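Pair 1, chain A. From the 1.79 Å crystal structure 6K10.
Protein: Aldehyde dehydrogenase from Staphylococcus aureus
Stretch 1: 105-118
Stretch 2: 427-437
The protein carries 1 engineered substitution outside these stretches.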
# COMPACT_ATOMS: atom_id res chain seq x y z
N SER A 105 22.25 -6.27 5.83
CA SER A 105 20.91 -6.05 5.30
C SER A 105 20.68 -4.57 5.01
O SER A 105 21.11 -3.71 5.78
CB SER A 105 19.84 -6.57 6.26
OG SER A 105 20.04 -7.95 6.54
N TYR A 106 19.99 -4.28 3.91
CA TYR A 106 19.76 -2.93 3.44
C TYR A 106 18.38 -2.81 2.82
O TYR A 106 17.76 -3.80 2.42
CB TYR A 106 20.80 -2.49 2.39
CG TYR A 106 22.23 -2.74 2.78
CD1 TYR A 106 22.94 -1.80 3.50
CD2 TYR A 106 22.86 -3.92 2.43
CE1 TYR A 106 24.26 -2.02 3.86
CE2 TYR A 106 24.17 -4.16 2.78
CZ TYR A 106 24.86 -3.21 3.50
OH TYR A 106 26.17 -3.45 3.85
N ILE A 107 17.90 -1.57 2.73
CA ILE A 107 16.67 -1.24 2.03
C ILE A 107 16.97 -0.06 1.12
O ILE A 107 17.27 1.04 1.59
CB ILE A 107 15.52 -0.90 2.99
CG1 ILE A 107 15.14 -2.14 3.80
CG2 ILE A 107 14.32 -0.38 2.20
CD1 ILE A 107 14.05 -1.91 4.83
N LYS A 108 16.89 -0.29 -0.19
CA LYS A 108 17.04 0.75 -1.20
C LYS A 108 15.68 1.38 -1.48
O LYS A 108 14.69 0.67 -1.66
CB LYS A 108 17.63 0.15 -2.48
CG LYS A 108 17.46 0.99 -3.73
CD LYS A 108 18.49 2.10 -3.79
CE LYS A 108 18.55 2.71 -5.18
NZ LYS A 108 19.72 3.61 -5.35
N LYS A 109 15.63 2.71 -1.49
CA LYS A 109 14.43 3.44 -1.86
C LYS A 109 14.54 3.84 -3.33
O LYS A 109 15.47 4.56 -3.71
CB LYS A 109 14.23 4.68 -0.98
CG LYS A 109 13.50 4.41 0.33
CD LYS A 109 14.47 4.34 1.49
N GLU A 110 13.61 3.38 -4.15
CA GLU A 110 13.70 3.61 -5.58
C GLU A 110 12.33 3.95 -6.15
O GLU A 110 11.30 3.57 -5.58
CB GLU A 110 14.28 2.39 -6.32
CG GLU A 110 13.38 1.17 -6.34
CD GLU A 110 14.01 0.00 -7.09
OE1 GLU A 110 15.19 0.11 -7.46
OE2 GLU A 110 13.32 -1.02 -7.29
N PRO A 111 12.29 4.69 -7.26
CA PRO A 111 11.00 5.07 -7.85
C PRO A 111 10.32 3.93 -8.57
O PRO A 111 10.92 2.91 -8.91
CB PRO A 111 11.38 6.18 -8.84
CG PRO A 111 12.83 5.95 -9.13
CD PRO A 111 13.42 5.41 -7.87
N TYR A 112 9.02 4.12 -8.80
CA TYR A 112 8.25 3.20 -9.62
C TYR A 112 8.52 3.40 -11.10
O TYR A 112 8.57 2.44 -11.87
CB TYR A 112 6.75 3.37 -9.34
CG TYR A 112 6.27 2.73 -8.07
CD1 TYR A 112 6.09 1.35 -7.99
CD2 TYR A 112 6.00 3.49 -6.94
CE1 TYR A 112 5.65 0.76 -6.83
CE2 TYR A 112 5.56 2.91 -5.77
CZ TYR A 112 5.39 1.54 -5.72
OH TYR A 112 4.94 0.95 -4.56
N GLY A 113 8.70 4.65 -11.52
CA GLY A 113 8.91 4.97 -12.92
C GLY A 113 8.11 6.17 -13.37
O GLY A 113 8.41 7.31 -13.00
N THR A 114 7.07 5.93 -14.17
CA THR A 114 6.21 6.97 -14.71
C THR A 114 4.84 6.85 -14.05
O THR A 114 4.20 5.79 -14.14
CB THR A 114 6.10 6.86 -16.22
OG1 THR A 114 7.40 7.03 -16.81
CG2 THR A 114 5.15 7.91 -16.78
N VAL A 115 4.39 7.91 -13.38
CA VAL A 115 3.20 7.85 -12.54
C VAL A 115 2.15 8.82 -13.07
O VAL A 115 2.44 9.77 -13.80
CB VAL A 115 3.52 8.15 -11.06
CG1 VAL A 115 4.66 7.27 -10.58
CG2 VAL A 115 3.86 9.63 -10.87
N LEU A 116 0.90 8.56 -12.67
CA LEU A 116 -0.25 9.35 -13.06
C LEU A 116 -0.86 9.98 -11.81
O LEU A 116 -1.06 9.30 -10.80
CB LEU A 116 -1.29 8.49 -13.78
CG LEU A 116 -2.62 9.17 -14.14
CD1 LEU A 116 -2.40 10.38 -15.03
CD2 LEU A 116 -3.56 8.17 -14.80
N ILE A 117 -1.17 11.28 -11.89
CA ILE A 117 -1.78 12.01 -10.79
C ILE A 117 -3.06 12.65 -11.32
O ILE A 117 -3.02 13.45 -12.26
CB ILE A 117 -0.84 13.08 -10.21
CG1 ILE A 117 0.39 12.41 -9.58
CG2 ILE A 117 -1.56 13.94 -9.19
CD1 ILE A 117 1.46 13.38 -9.15
N ILE A 118 -4.19 12.29 -10.71
CA ILE A 118 -5.50 12.82 -11.07
C ILE A 118 -6.00 13.67 -9.92
O ILE A 118 -6.04 13.22 -8.77
CB ILE A 118 -6.51 11.69 -11.39
CG1 ILE A 118 -6.00 10.81 -12.53
CG2 ILE A 118 -7.88 12.27 -11.72
CD1 ILE A 118 -6.73 9.49 -12.64
N SER A 427 3.91 11.06 1.27
CA SER A 427 3.86 11.35 -0.16
C SER A 427 5.05 10.72 -0.88
O SER A 427 4.89 10.13 -1.96
CB SER A 427 3.84 12.86 -0.39
OG SER A 427 2.63 13.44 0.09
N PHE A 428 6.24 10.83 -0.29
CA PHE A 428 7.42 10.17 -0.84
C PHE A 428 7.26 8.65 -0.82
O PHE A 428 7.50 7.97 -1.83
CB PHE A 428 8.66 10.60 -0.05
CG PHE A 428 9.88 9.76 -0.30
CD1 PHE A 428 10.78 10.10 -1.30
CD2 PHE A 428 10.16 8.66 0.50
CE1 PHE A 428 11.91 9.34 -1.51
CE2 PHE A 428 11.29 7.90 0.28
CZ PHE A 428 12.16 8.24 -0.72
N ASP A 429 6.85 8.10 0.33
CA ASP A 429 6.67 6.66 0.45
C ASP A 429 5.71 6.12 -0.61
O ASP A 429 5.94 5.04 -1.17
CB ASP A 429 6.14 6.31 1.85
CG ASP A 429 7.12 6.64 2.96
OD1 ASP A 429 8.32 6.85 2.67
OD2 ASP A 429 6.69 6.68 4.13
N THR A 430 4.63 6.85 -0.88
CA THR A 430 3.61 6.37 -1.80
C THR A 430 4.18 6.10 -3.19
O THR A 430 3.82 5.11 -3.84
CB THR A 430 2.45 7.37 -1.87
OG1 THR A 430 1.74 7.35 -0.63
CG2 THR A 430 1.49 7.05 -3.00
N PHE A 431 5.10 6.95 -3.65
CA PHE A 431 5.72 6.81 -4.96
C PHE A 431 7.08 6.13 -4.90
O PHE A 431 7.89 6.29 -5.82
CB PHE A 431 5.82 8.17 -5.65
CG PHE A 431 4.48 8.82 -5.91
CD1 PHE A 431 3.72 8.43 -6.99
CD2 PHE A 431 4.00 9.80 -5.07
CE1 PHE A 431 2.49 9.01 -7.24
CE2 PHE A 431 2.77 10.39 -5.31
CZ PHE A 431 2.01 10.00 -6.40
N THR A 432 7.35 5.37 -3.84
CA THR A 432 8.62 4.71 -3.63
C THR A 432 8.40 3.21 -3.47
O THR A 432 7.52 2.80 -2.71
CB THR A 432 9.33 5.26 -2.39
OG1 THR A 432 9.76 6.61 -2.64
CG2 THR A 432 10.54 4.41 -2.02
N HIS A 433 9.17 2.41 -4.19
CA HIS A 433 9.27 1.00 -3.88
C HIS A 433 10.46 0.78 -2.96
O HIS A 433 11.58 1.19 -3.28
CB HIS A 433 9.44 0.14 -5.13
CG HIS A 433 9.78 -1.28 -4.81
ND1 HIS A 433 10.90 -1.92 -5.32
CD2 HIS A 433 9.17 -2.18 -4.00
CE1 HIS A 433 10.95 -3.15 -4.85
NE2 HIS A 433 9.92 -3.34 -4.05
N GLU A 434 10.22 0.15 -1.82
CA GLU A 434 11.29 -0.19 -0.89
C GLU A 434 11.84 -1.56 -1.26
O GLU A 434 11.12 -2.56 -1.23
CB GLU A 434 10.77 -0.16 0.55
CG GLU A 434 10.52 1.26 1.04
CD GLU A 434 10.29 1.34 2.53
OE1 GLU A 434 9.90 0.32 3.13
OE2 GLU A 434 10.51 2.43 3.10
N LYS A 435 13.12 -1.59 -1.63
CA LYS A 435 13.75 -2.77 -2.21
C LYS A 435 14.76 -3.32 -1.21
O LYS A 435 15.85 -2.77 -1.03
CB LYS A 435 14.41 -2.42 -3.54
CG LYS A 435 15.00 -3.61 -4.28
CD LYS A 435 15.41 -3.21 -5.69
CE LYS A 435 16.69 -2.38 -5.70
NZ LYS A 435 16.95 -1.79 -7.04
N SER A 436 14.39 -4.42 -0.55
CA SER A 436 15.30 -5.08 0.38
C SER A 436 16.41 -5.77 -0.39
O SER A 436 16.18 -6.38 -1.43
CB SER A 436 14.55 -6.11 1.22
OG SER A 436 13.56 -5.49 2.02
N TYR A 437 17.63 -5.70 0.14
CA TYR A 437 18.69 -6.53 -0.39
C TYR A 437 19.73 -6.78 0.68
O TYR A 437 19.89 -6.00 1.62
CB TYR A 437 19.32 -5.93 -1.66
CG TYR A 437 20.17 -4.70 -1.45
CD1 TYR A 437 19.61 -3.43 -1.51
CD2 TYR A 437 21.53 -4.80 -1.22
CE1 TYR A 437 20.38 -2.30 -1.33
CE2 TYR A 437 22.32 -3.68 -1.03
CZ TYR A 437 21.74 -2.43 -1.09
OH TYR A 437 22.52 -1.31 -0.92

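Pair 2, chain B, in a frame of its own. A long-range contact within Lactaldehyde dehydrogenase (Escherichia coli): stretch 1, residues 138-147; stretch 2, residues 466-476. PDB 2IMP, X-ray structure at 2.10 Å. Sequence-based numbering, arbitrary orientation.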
# COMPACT_ATOMS: atom_id res chain seq x y z
N LEU B 138 -10.95 8.57 0.36
CA LEU B 138 -9.83 9.36 -0.12
C LEU B 138 -9.54 9.10 -1.62
O LEU B 138 -8.98 8.07 -2.00
CB LEU B 138 -8.59 9.08 0.73
CG LEU B 138 -7.32 9.89 0.42
CD1 LEU B 138 -6.48 10.04 1.69
CD2 LEU B 138 -6.52 9.19 -0.68
N PHE B 139 -9.98 10.03 -2.45
CA PHE B 139 -9.77 9.92 -3.88
C PHE B 139 -8.48 10.58 -4.37
O PHE B 139 -8.02 11.57 -3.79
CB PHE B 139 -10.91 10.58 -4.67
CG PHE B 139 -12.27 9.99 -4.41
CD1 PHE B 139 -13.01 10.38 -3.31
CD2 PHE B 139 -12.82 9.08 -5.31
CE1 PHE B 139 -14.31 9.90 -3.11
CE2 PHE B 139 -14.11 8.59 -5.13
CZ PHE B 139 -14.86 9.00 -4.02
N LYS B 140 -7.91 10.03 -5.43
CA LYS B 140 -6.72 10.59 -6.04
C LYS B 140 -7.12 11.40 -7.30
O LYS B 140 -7.58 10.82 -8.28
CB LYS B 140 -5.74 9.48 -6.44
CG LYS B 140 -5.12 8.74 -5.26
CD LYS B 140 -4.28 9.70 -4.41
CE LYS B 140 -3.57 8.96 -3.30
NZ LYS B 140 -2.74 7.85 -3.83
N ARG B 141 -6.96 12.71 -7.24
CA ARG B 141 -7.33 13.57 -8.36
C ARG B 141 -6.13 14.21 -9.05
O ARG B 141 -5.05 14.31 -8.47
CB ARG B 141 -8.26 14.70 -7.89
CG ARG B 141 -9.43 14.28 -7.02
CD ARG B 141 -10.41 13.40 -7.76
NE ARG B 141 -11.68 13.30 -7.04
CZ ARG B 141 -12.64 12.43 -7.33
NH1 ARG B 141 -12.50 11.57 -8.33
NH2 ARG B 141 -13.76 12.42 -6.61
N ALA B 142 -6.33 14.65 -10.29
CA ALA B 142 -5.27 15.34 -11.01
C ALA B 142 -5.01 16.74 -10.40
O ALA B 142 -5.88 17.28 -9.71
CB ALA B 142 -5.64 15.48 -12.48
N LEU B 143 -3.84 17.30 -10.64
CA LEU B 143 -3.54 18.63 -10.13
C LEU B 143 -4.21 19.70 -11.00
O LEU B 143 -4.68 20.72 -10.51
CB LEU B 143 -2.03 18.88 -10.13
CG LEU B 143 -1.18 17.84 -9.41
CD1 LEU B 143 0.29 18.28 -9.43
CD2 LEU B 143 -1.69 17.68 -7.97
N GLY B 144 -4.24 19.43 -12.30
CA GLY B 144 -4.83 20.35 -13.24
C GLY B 144 -3.79 20.63 -14.30
O GLY B 144 -3.37 19.73 -15.02
N VAL B 145 -3.36 21.89 -14.40
CA VAL B 145 -2.34 22.27 -15.37
C VAL B 145 -0.93 22.22 -14.78
O VAL B 145 -0.67 22.83 -13.75
CB VAL B 145 -2.57 23.70 -15.90
CG1 VAL B 145 -1.38 24.13 -16.77
CG2 VAL B 145 -3.87 23.76 -16.71
N THR B 146 -0.03 21.50 -15.45
CA THR B 146 1.34 21.41 -14.99
C THR B 146 2.35 21.87 -16.06
O THR B 146 2.04 21.90 -17.25
CB THR B 146 1.72 19.96 -14.54
OG1 THR B 146 1.85 19.11 -15.69
CG2 THR B 146 0.64 19.38 -13.61
N THR B 147 3.55 22.23 -15.62
CA THR B 147 4.57 22.66 -16.55
C THR B 147 5.90 21.93 -16.34
O THR B 147 6.21 21.49 -15.23
CB THR B 147 4.81 24.20 -16.48
OG1 THR B 147 5.27 24.56 -15.17
CG2 THR B 147 3.51 24.95 -16.76
N LEU B 466 4.87 8.85 -10.09
CA LEU B 466 3.52 9.02 -10.60
C LEU B 466 2.63 9.81 -9.63
O LEU B 466 1.84 10.66 -10.05
CB LEU B 466 2.85 7.66 -10.85
CG LEU B 466 1.43 7.82 -11.41
CD1 LEU B 466 1.51 7.89 -12.94
CD2 LEU B 466 0.53 6.67 -10.98
N HIS B 467 2.78 9.52 -8.35
CA HIS B 467 2.00 10.19 -7.32
C HIS B 467 2.28 11.69 -7.18
O HIS B 467 1.45 12.42 -6.66
CB HIS B 467 2.19 9.48 -5.97
CG HIS B 467 1.51 8.15 -5.89
ND1 HIS B 467 1.68 7.27 -4.84
CD2 HIS B 467 0.63 7.54 -6.74
CE1 HIS B 467 0.95 6.19 -5.04
NE2 HIS B 467 0.30 6.33 -6.18
N GLU B 468 3.45 12.13 -7.65
CA GLU B 468 3.75 13.56 -7.61
C GLU B 468 2.71 14.36 -8.43
O GLU B 468 2.50 15.55 -8.20
CB GLU B 468 5.15 13.86 -8.17
CG GLU B 468 6.34 13.42 -7.31
CD GLU B 468 6.31 13.99 -5.90
OE1 GLU B 468 5.75 15.09 -5.69
OE2 GLU B 468 6.87 13.33 -4.99
N TYR B 469 2.08 13.68 -9.39
CA TYR B 469 1.08 14.31 -10.24
C TYR B 469 -0.37 14.11 -9.79
O TYR B 469 -1.32 14.36 -10.54
CB TYR B 469 1.25 13.83 -11.69
CG TYR B 469 2.47 14.46 -12.34
CD1 TYR B 469 3.73 13.90 -12.19
CD2 TYR B 469 2.36 15.67 -13.03
CE1 TYR B 469 4.87 14.53 -12.72
CE2 TYR B 469 3.48 16.31 -13.56
CZ TYR B 469 4.73 15.73 -13.40
OH TYR B 469 5.85 16.37 -13.89
N LEU B 470 -0.51 13.66 -8.56
CA LEU B 470 -1.81 13.43 -7.98
C LEU B 470 -1.98 14.13 -6.63
O LEU B 470 -1.01 14.35 -5.92
CB LEU B 470 -2.04 11.93 -7.78
CG LEU B 470 -2.22 11.08 -9.03
CD1 LEU B 470 -2.03 9.60 -8.69
CD2 LEU B 470 -3.60 11.34 -9.63
N GLN B 471 -3.20 14.53 -6.34
CA GLN B 471 -3.51 15.13 -5.06
C GLN B 471 -4.76 14.48 -4.48
O GLN B 471 -5.56 13.90 -5.22
CB GLN B 471 -3.68 16.65 -5.18
CG GLN B 471 -4.85 17.13 -6.02
CD GLN B 471 -4.82 18.64 -6.22
OE1 GLN B 471 -4.20 19.36 -5.43
NE2 GLN B 471 -5.49 19.11 -7.26
N THR B 472 -4.92 14.58 -3.18
CA THR B 472 -6.04 13.93 -2.54
C THR B 472 -7.28 14.76 -2.28
O THR B 472 -7.22 15.97 -2.04
CB THR B 472 -5.60 13.32 -1.20
OG1 THR B 472 -5.12 14.37 -0.35
CG2 THR B 472 -4.47 12.32 -1.42
N GLN B 473 -8.41 14.08 -2.38
CA GLN B 473 -9.70 14.66 -2.04
C GLN B 473 -10.36 13.73 -1.00
O GLN B 473 -10.79 12.63 -1.33
CB GLN B 473 -10.63 14.81 -3.25
CG GLN B 473 -12.07 15.19 -2.81
CD GLN B 473 -13.07 15.26 -3.96
OE1 GLN B 473 -12.93 14.56 -4.96
NE2 GLN B 473 -14.09 16.11 -3.81
N VAL B 474 -10.35 14.16 0.25
CA VAL B 474 -10.94 13.37 1.31
C VAL B 474 -12.43 13.67 1.53
O VAL B 474 -12.81 14.79 1.90
CB VAL B 474 -10.17 13.55 2.64
CG1 VAL B 474 -10.80 12.69 3.73
CG2 VAL B 474 -8.72 13.15 2.45
N VAL B 475 -13.25 12.66 1.27
CA VAL B 475 -14.68 12.80 1.43
C VAL B 475 -15.26 12.14 2.70
O VAL B 475 -15.11 10.93 2.91
CB VAL B 475 -15.43 12.22 0.21
CG1 VAL B 475 -16.93 12.45 0.36
CG2 VAL B 475 -14.91 12.87 -1.07
N TYR B 476 -15.88 12.96 3.54
CA TYR B 476 -16.51 12.45 4.74
C TYR B 476 -18.02 12.27 4.50
O TYR B 476 -18.80 13.22 4.62
CB TYR B 476 -16.27 13.39 5.93
CG TYR B 476 -14.83 13.50 6.37
CD1 TYR B 476 -13.93 14.32 5.69
CD2 TYR B 476 -14.36 12.79 7.48
CE1 TYR B 476 -12.61 14.46 6.11
CE2 TYR B 476 -13.03 12.92 7.90
CZ TYR B 476 -12.16 13.75 7.21
OH TYR B 476 -10.85 13.88 7.63
O HOH W 1 -4.94 22.23 -8.32
O HOH W 2 5.11 18.79 -15.38

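The sharpest difference lies at one superposed position, Glu110(A) and Arg141(B), whose CA atoms fall 0.4 Å apart while their side-chain centres sit 3.4 Å apart. In pair 1 the residue is an acid that accepts twice from the neighbouring strand: Lys435(A) NZ approaches Glu110(A) OE1 at 2.6 Å in a salt bridge, and His433(A) ND1 donates to Glu110(A) OE2 at 3.2 Å with an N-H...acceptor angle of 167°. In pair 2 the polarity is reversed. Arg141(B) donates from NE and NH2 to Gln473(B) OE1, at 2.7 and 2.8 Å, so one neutral amide oxygen, at the position of Lys435(A), takes both bonds. Gln471(B), which matches His433(A), turns to the backbone instead, its NE2 donating to Ala142(B) O at 3.1 Å.

These exchanges rest on a common frame. Fourteen central residues superpose with an RMSD of 0.6 Å, and in each pair two antiparallel strands run side by side, with axes at 154° in pair 1 and 139° in pair 2. The register is conserved: Lys108(A) pairs with Lys435(A) as Phe139(B) does with Gln473(B), and Glu110(A) with His433(A) as Arg141(B) does with Gln471(B). Each of these four pairings is closed by two reciprocal N-to-O hydrogen bonds.

On the sheet face bearing Glu110(A), the ring changes strands: Lys108(A) CB lies 3.9 Å from Tyr437(A) CE1, at the edge of that ring, whereas in pair 2 Phe139(B) CE1 meets Val475(B) CG2 at 3.7 Å. The face bearing Ile107(A) and Leu138(B) varies less at that position, where side-chain centres differ by 0.7 Å; Leu138(B) CD1 reaches Val474(B) CG2 at 3.9 Å, whereas Ile107(A) CG1 lies 4.1 Å from Ser436(A) OG.

Beyond the strands, Tyr112(A) and Leu143(B) fill the same place with different shapes. The tyrosine ring has His433(A) N over one face, with CE2 4.0 Å from that nitrogen; the leucine sets CD2 3.6 Å from Gln471(B) CB. Gly113(A) and Gly144(B) follow, at phi/psi of 136/-108° and 126/-117°, where a CB would jam against the preceding carbonyl oxygen. Finally, Val115(A) CG1 packs against Phe431(A) CD1 at 3.9 Å. Its counterpart Thr146(B) places OG1 at the edge of the Tyr469(B) ring, 3.9 Å from CE2, and a water links Thr146(B) OG1, through a weak bond of 3.3 Å, to Tyr469(B) OH, 2.9 Å from the water oxygen.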